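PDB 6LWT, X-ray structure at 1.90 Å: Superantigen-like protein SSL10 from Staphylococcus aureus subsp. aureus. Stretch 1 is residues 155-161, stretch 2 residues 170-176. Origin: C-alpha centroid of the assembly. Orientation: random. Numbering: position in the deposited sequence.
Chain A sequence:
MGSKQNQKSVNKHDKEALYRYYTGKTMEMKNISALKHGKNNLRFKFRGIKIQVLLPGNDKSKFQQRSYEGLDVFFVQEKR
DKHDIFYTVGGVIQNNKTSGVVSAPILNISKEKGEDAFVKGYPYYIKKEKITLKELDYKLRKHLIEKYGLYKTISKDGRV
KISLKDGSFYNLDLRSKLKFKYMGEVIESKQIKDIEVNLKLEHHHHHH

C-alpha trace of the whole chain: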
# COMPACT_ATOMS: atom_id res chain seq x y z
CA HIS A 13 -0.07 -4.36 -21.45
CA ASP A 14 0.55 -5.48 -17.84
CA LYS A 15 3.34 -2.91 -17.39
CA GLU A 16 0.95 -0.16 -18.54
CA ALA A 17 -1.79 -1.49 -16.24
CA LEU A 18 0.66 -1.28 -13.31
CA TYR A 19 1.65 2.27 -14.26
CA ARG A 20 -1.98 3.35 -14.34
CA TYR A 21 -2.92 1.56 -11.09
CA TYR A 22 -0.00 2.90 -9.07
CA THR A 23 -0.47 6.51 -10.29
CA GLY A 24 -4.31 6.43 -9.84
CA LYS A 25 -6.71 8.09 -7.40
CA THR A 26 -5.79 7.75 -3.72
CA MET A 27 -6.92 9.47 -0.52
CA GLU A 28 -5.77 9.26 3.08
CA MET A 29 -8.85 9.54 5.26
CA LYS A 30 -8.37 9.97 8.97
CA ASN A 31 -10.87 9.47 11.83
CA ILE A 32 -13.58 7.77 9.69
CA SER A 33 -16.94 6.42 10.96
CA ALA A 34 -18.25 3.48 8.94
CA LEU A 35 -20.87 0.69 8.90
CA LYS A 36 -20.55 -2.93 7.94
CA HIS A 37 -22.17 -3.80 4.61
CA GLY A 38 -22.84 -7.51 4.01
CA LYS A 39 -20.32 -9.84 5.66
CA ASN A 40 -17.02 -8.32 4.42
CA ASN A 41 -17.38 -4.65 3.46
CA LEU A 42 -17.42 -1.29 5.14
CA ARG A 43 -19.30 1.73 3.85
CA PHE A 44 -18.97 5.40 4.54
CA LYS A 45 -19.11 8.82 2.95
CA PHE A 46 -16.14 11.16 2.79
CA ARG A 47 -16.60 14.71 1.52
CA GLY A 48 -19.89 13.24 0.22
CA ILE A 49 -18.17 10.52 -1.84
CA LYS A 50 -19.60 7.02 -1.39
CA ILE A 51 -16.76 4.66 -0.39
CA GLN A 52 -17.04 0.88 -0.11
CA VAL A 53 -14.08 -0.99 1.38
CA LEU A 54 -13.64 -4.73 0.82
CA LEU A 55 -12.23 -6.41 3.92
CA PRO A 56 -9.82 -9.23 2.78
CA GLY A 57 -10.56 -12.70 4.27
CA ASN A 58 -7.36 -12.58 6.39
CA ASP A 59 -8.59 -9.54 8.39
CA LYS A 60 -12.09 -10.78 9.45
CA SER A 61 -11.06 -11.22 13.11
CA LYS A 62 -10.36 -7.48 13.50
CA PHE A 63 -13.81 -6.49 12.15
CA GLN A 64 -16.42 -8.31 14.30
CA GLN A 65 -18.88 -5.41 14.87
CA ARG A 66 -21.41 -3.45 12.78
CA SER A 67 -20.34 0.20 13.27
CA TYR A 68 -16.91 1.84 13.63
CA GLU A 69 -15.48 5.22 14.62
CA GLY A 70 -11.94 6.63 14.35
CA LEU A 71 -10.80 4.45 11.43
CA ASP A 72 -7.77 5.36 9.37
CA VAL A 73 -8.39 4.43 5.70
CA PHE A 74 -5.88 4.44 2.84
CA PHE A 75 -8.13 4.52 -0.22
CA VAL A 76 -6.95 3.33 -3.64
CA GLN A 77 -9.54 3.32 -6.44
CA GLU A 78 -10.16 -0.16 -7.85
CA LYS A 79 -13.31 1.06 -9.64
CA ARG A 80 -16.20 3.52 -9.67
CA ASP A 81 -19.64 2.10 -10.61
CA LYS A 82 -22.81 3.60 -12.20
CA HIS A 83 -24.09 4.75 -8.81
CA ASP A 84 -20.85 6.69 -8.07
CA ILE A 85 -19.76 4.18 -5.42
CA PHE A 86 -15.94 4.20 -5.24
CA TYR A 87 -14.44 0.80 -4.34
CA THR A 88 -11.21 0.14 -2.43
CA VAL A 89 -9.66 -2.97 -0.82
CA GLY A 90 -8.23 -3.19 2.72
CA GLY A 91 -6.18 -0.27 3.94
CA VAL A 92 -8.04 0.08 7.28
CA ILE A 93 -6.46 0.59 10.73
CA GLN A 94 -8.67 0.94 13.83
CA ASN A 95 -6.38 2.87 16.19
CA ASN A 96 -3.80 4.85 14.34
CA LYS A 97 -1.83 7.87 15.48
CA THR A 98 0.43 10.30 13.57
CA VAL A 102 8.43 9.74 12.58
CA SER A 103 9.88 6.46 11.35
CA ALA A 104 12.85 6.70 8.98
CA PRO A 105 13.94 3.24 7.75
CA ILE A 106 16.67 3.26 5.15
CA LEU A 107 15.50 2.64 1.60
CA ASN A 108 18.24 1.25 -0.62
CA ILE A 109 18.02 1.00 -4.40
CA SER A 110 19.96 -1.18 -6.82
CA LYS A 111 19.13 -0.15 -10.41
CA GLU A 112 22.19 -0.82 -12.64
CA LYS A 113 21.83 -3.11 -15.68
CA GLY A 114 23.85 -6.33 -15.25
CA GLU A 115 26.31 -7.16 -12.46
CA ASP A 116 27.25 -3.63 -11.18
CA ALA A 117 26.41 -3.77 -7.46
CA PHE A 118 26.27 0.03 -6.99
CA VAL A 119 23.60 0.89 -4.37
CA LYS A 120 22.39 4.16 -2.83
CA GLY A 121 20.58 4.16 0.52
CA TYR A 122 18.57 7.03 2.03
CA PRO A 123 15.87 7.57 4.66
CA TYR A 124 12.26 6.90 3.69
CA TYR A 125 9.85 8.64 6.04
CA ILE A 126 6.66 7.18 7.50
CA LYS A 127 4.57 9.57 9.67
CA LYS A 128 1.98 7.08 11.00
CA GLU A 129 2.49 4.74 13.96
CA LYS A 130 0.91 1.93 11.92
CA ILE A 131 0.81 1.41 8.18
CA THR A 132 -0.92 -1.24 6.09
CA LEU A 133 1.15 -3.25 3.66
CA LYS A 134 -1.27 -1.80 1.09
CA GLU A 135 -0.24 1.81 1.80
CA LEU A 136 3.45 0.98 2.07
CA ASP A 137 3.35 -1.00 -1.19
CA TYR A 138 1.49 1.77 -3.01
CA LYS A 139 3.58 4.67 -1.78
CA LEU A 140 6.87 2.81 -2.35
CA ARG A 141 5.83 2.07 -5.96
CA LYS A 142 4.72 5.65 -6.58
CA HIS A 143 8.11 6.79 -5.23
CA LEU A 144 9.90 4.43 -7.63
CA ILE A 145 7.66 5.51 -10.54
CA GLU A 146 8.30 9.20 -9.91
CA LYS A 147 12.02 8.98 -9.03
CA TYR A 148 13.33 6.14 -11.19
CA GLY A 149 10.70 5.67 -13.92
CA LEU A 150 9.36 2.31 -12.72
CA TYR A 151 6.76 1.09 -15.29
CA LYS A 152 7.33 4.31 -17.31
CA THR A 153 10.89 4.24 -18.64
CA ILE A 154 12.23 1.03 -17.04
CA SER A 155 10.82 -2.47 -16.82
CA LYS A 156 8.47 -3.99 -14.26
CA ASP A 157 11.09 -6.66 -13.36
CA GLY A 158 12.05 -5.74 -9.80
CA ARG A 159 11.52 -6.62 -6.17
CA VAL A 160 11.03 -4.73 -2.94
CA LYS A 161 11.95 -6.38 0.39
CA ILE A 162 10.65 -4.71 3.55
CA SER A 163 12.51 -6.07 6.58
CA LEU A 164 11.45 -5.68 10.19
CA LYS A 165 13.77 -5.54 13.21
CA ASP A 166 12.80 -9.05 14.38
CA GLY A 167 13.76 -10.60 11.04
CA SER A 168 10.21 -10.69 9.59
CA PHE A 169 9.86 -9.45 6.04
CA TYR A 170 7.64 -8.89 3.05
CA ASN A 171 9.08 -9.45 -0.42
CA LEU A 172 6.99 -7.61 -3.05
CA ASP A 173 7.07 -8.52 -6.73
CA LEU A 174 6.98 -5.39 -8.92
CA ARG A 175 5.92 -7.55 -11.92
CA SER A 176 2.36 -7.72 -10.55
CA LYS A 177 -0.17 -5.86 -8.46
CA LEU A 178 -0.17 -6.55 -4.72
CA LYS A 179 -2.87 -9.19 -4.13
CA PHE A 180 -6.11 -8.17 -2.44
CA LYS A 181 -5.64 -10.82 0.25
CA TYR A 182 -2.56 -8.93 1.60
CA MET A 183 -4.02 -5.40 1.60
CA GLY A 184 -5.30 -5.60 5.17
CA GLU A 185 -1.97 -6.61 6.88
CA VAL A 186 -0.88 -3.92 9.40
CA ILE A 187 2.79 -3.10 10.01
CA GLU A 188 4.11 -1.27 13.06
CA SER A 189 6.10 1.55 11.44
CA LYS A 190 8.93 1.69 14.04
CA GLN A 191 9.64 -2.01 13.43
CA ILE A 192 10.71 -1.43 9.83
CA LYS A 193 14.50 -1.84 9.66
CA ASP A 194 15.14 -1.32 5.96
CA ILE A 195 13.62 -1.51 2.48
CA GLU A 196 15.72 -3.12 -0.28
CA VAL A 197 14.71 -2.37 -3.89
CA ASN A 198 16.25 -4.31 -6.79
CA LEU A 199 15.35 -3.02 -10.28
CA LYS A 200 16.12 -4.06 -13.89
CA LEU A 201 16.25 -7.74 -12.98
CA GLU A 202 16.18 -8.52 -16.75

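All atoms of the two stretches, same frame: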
# COMPACT_ATOMS: atom_id res chain seq x y z
N SER A 155 11.70 -1.31 -16.85
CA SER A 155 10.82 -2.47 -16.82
C SER A 155 10.13 -2.68 -15.47
O SER A 155 10.51 -2.10 -14.45
CB SER A 155 11.60 -3.72 -17.18
OG SER A 155 12.31 -4.20 -16.05
N LYS A 156 9.14 -3.56 -15.48
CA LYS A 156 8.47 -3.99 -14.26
C LYS A 156 9.23 -5.09 -13.50
O LYS A 156 8.77 -5.50 -12.45
CB LYS A 156 7.03 -4.45 -14.57
CG LYS A 156 6.90 -5.73 -15.38
CD LYS A 156 5.45 -5.93 -15.83
CE LYS A 156 5.33 -6.96 -16.94
NZ LYS A 156 5.50 -8.33 -16.40
N ASP A 157 10.37 -5.57 -14.01
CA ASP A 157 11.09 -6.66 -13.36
C ASP A 157 11.94 -6.12 -12.19
O ASP A 157 13.08 -5.70 -12.36
CB ASP A 157 11.97 -7.45 -14.36
CG ASP A 157 12.26 -8.87 -13.89
OD1 ASP A 157 12.11 -9.17 -12.67
OD2 ASP A 157 12.64 -9.70 -14.74
N GLY A 158 11.35 -6.14 -11.01
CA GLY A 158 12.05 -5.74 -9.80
C GLY A 158 11.38 -6.31 -8.57
O GLY A 158 10.27 -6.88 -8.65
N ARG A 159 12.04 -6.15 -7.43
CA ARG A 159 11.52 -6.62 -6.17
C ARG A 159 11.72 -5.57 -5.11
O ARG A 159 12.62 -4.73 -5.21
CB ARG A 159 12.23 -7.90 -5.72
CG ARG A 159 12.29 -9.02 -6.75
CD ARG A 159 10.94 -9.68 -7.06
NE ARG A 159 11.20 -10.77 -8.00
CZ ARG A 159 11.29 -10.65 -9.33
NH1 ARG A 159 11.11 -9.48 -9.95
NH2 ARG A 159 11.57 -11.73 -10.06
N VAL A 160 10.86 -5.60 -4.09
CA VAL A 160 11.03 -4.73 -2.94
C VAL A 160 10.93 -5.57 -1.68
O VAL A 160 9.90 -6.17 -1.47
CB VAL A 160 9.93 -3.66 -2.87
CG1 VAL A 160 10.12 -2.82 -1.61
CG2 VAL A 160 9.93 -2.79 -4.13
N LYS A 161 11.96 -5.59 -0.84
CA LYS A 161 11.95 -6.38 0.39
C LYS A 161 11.92 -5.44 1.60
O LYS A 161 12.88 -4.71 1.84
CB LYS A 161 13.15 -7.32 0.48
CG LYS A 161 13.18 -8.19 1.75
CD LYS A 161 14.47 -8.99 1.88
CE LYS A 161 14.48 -9.85 3.14
NZ LYS A 161 15.26 -11.11 2.98
N TYR A 170 8.59 -8.77 4.16
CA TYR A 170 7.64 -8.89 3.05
C TYR A 170 8.44 -8.67 1.78
O TYR A 170 9.05 -7.61 1.62
CB TYR A 170 6.54 -7.83 3.15
CG TYR A 170 5.77 -7.84 4.46
CD1 TYR A 170 6.23 -7.08 5.54
CD2 TYR A 170 4.65 -8.65 4.66
CE1 TYR A 170 5.56 -7.11 6.77
CE2 TYR A 170 3.98 -8.67 5.88
CZ TYR A 170 4.44 -7.90 6.93
OH TYR A 170 3.82 -7.89 8.16
N ASN A 171 8.43 -9.64 0.86
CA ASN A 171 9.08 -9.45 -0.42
C ASN A 171 8.00 -9.22 -1.48
O ASN A 171 7.19 -10.12 -1.74
CB ASN A 171 9.96 -10.65 -0.75
CG ASN A 171 10.75 -10.44 -2.02
OD1 ASN A 171 11.61 -9.57 -2.08
ND2 ASN A 171 10.40 -11.20 -3.07
N LEU A 172 7.98 -8.02 -2.04
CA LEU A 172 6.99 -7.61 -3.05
C LEU A 172 7.53 -7.76 -4.46
O LEU A 172 8.67 -7.38 -4.74
CB LEU A 172 6.59 -6.16 -2.84
CG LEU A 172 6.11 -5.81 -1.44
CD1 LEU A 172 5.99 -4.31 -1.29
CD2 LEU A 172 4.78 -6.47 -1.19
N ASP A 173 6.70 -8.33 -5.33
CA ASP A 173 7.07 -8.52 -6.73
C ASP A 173 6.51 -7.35 -7.55
O ASP A 173 5.30 -7.21 -7.70
CB ASP A 173 6.50 -9.85 -7.22
CG ASP A 173 6.99 -10.24 -8.61
OD1 ASP A 173 7.69 -9.44 -9.30
OD2 ASP A 173 6.65 -11.38 -9.00
N LEU A 174 7.40 -6.53 -8.11
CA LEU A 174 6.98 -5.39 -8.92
C LEU A 174 6.39 -5.80 -10.28
O LEU A 174 5.76 -4.98 -10.93
CB LEU A 174 8.11 -4.38 -9.11
CG LEU A 174 8.66 -3.80 -7.79
CD1 LEU A 174 9.88 -2.97 -8.10
CD2 LEU A 174 7.59 -2.98 -7.09
N ARG A 175 6.53 -7.07 -10.67
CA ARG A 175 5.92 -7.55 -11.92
C ARG A 175 4.40 -7.74 -11.85
O ARG A 175 3.77 -7.93 -12.88
CB ARG A 175 6.56 -8.84 -12.37
CG ARG A 175 8.07 -8.79 -12.55
CD ARG A 175 8.64 -10.18 -12.81
NE ARG A 175 8.38 -11.07 -11.68
CZ ARG A 175 8.65 -12.38 -11.66
NH1 ARG A 175 9.22 -12.97 -12.71
NH2 ARG A 175 8.35 -13.09 -10.59
N SER A 176 3.81 -7.70 -10.66
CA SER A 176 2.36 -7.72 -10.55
C SER A 176 1.83 -6.82 -9.46
O SER A 176 2.57 -6.31 -8.59
CB SER A 176 1.87 -9.15 -10.35
OG SER A 176 2.55 -9.75 -9.28

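What joins the two backbones? Residues 159-161 and 170-173 run as antiparallel strands, and three hydrogen bonds tie the stretches together. Val160 and Leu172 form a hydrogen-bonded pair that satisfies the backbone N and O of both residues: Val160 N donates to Leu172 O at 2.9 Å, and Leu172 N to Val160 O at 2.7 Å, nearly straight. The third runs from Leu174 N to Gly158 O, also 2.9 Å, within the turn that ends the second stretch. The flanking pairs, Arg159 with Asp173 and Lys161 with Asn171, lack such bonds, but CA-H...O contacts fill in, among them Lys161 CA to Tyr170 O at 3.4 Å.

Which other polar atoms meet near the turn? Gly158 O accepts twice, since Arg159 NH1 also reaches it at 3.0 Å. Lys156 O lies 3.3 Å from Arg175 N at an angle too poor for a hydrogen bond. Arg175 N is instead satisfied within its own stretch, by Asp173 OD1 at 3.0 Å. Asp173 thereby holds the type I turn it begins, while its own carbonyl O receives a weak hydrogen bond from Ser176 N at 3.3 Å.

How can two arginines pack together here? The guanidinium of Arg159 lies flat on that of Arg175, centres 3.9 Å apart and planes 17° from parallel, although Arg159 NH2 and Arg175 NH2 are only 3.5 Å apart. Carboxylates lie close to both charges. Arg159 NH1 makes a salt bridge to Asp157 OD1 at 2.9 Å. Asp173 takes Arg175 with both oxygens: Arg175 NE donates to Asp173 OD1 at 3.0 Å and Arg175 NH2 to Asp173 OD2 at 2.9 Å. Across the stretches, Arg159 NH1 and Asp173 OD1 form a salt bridge at 3.5 Å, but the oxygen lies over the guanidinium face, so the attraction is one of charge, with no N-H aimed at it. Arginine suits this place because its flat group can stack through a face while donating in its plane.

What is buried beside this polar cluster? Val160 and Leu172 send their side chains to the sheet face opposite Arg159 and Asp173, with Val160 CB 4.2 Å from Leu172 CB. Leu174 points toward the first stretch, bringing Leu174 CD2 to 3.8 Å from Val160 CG2. All three are buried, and their branched hydrocarbon side chains bring no polar group that would need a partner. Gly158 leaves room for Leu174: a CB on Gly158 would lie 3.0 Å from Leu174 CD1. Together the stretches bury 632 Å², counting both sides.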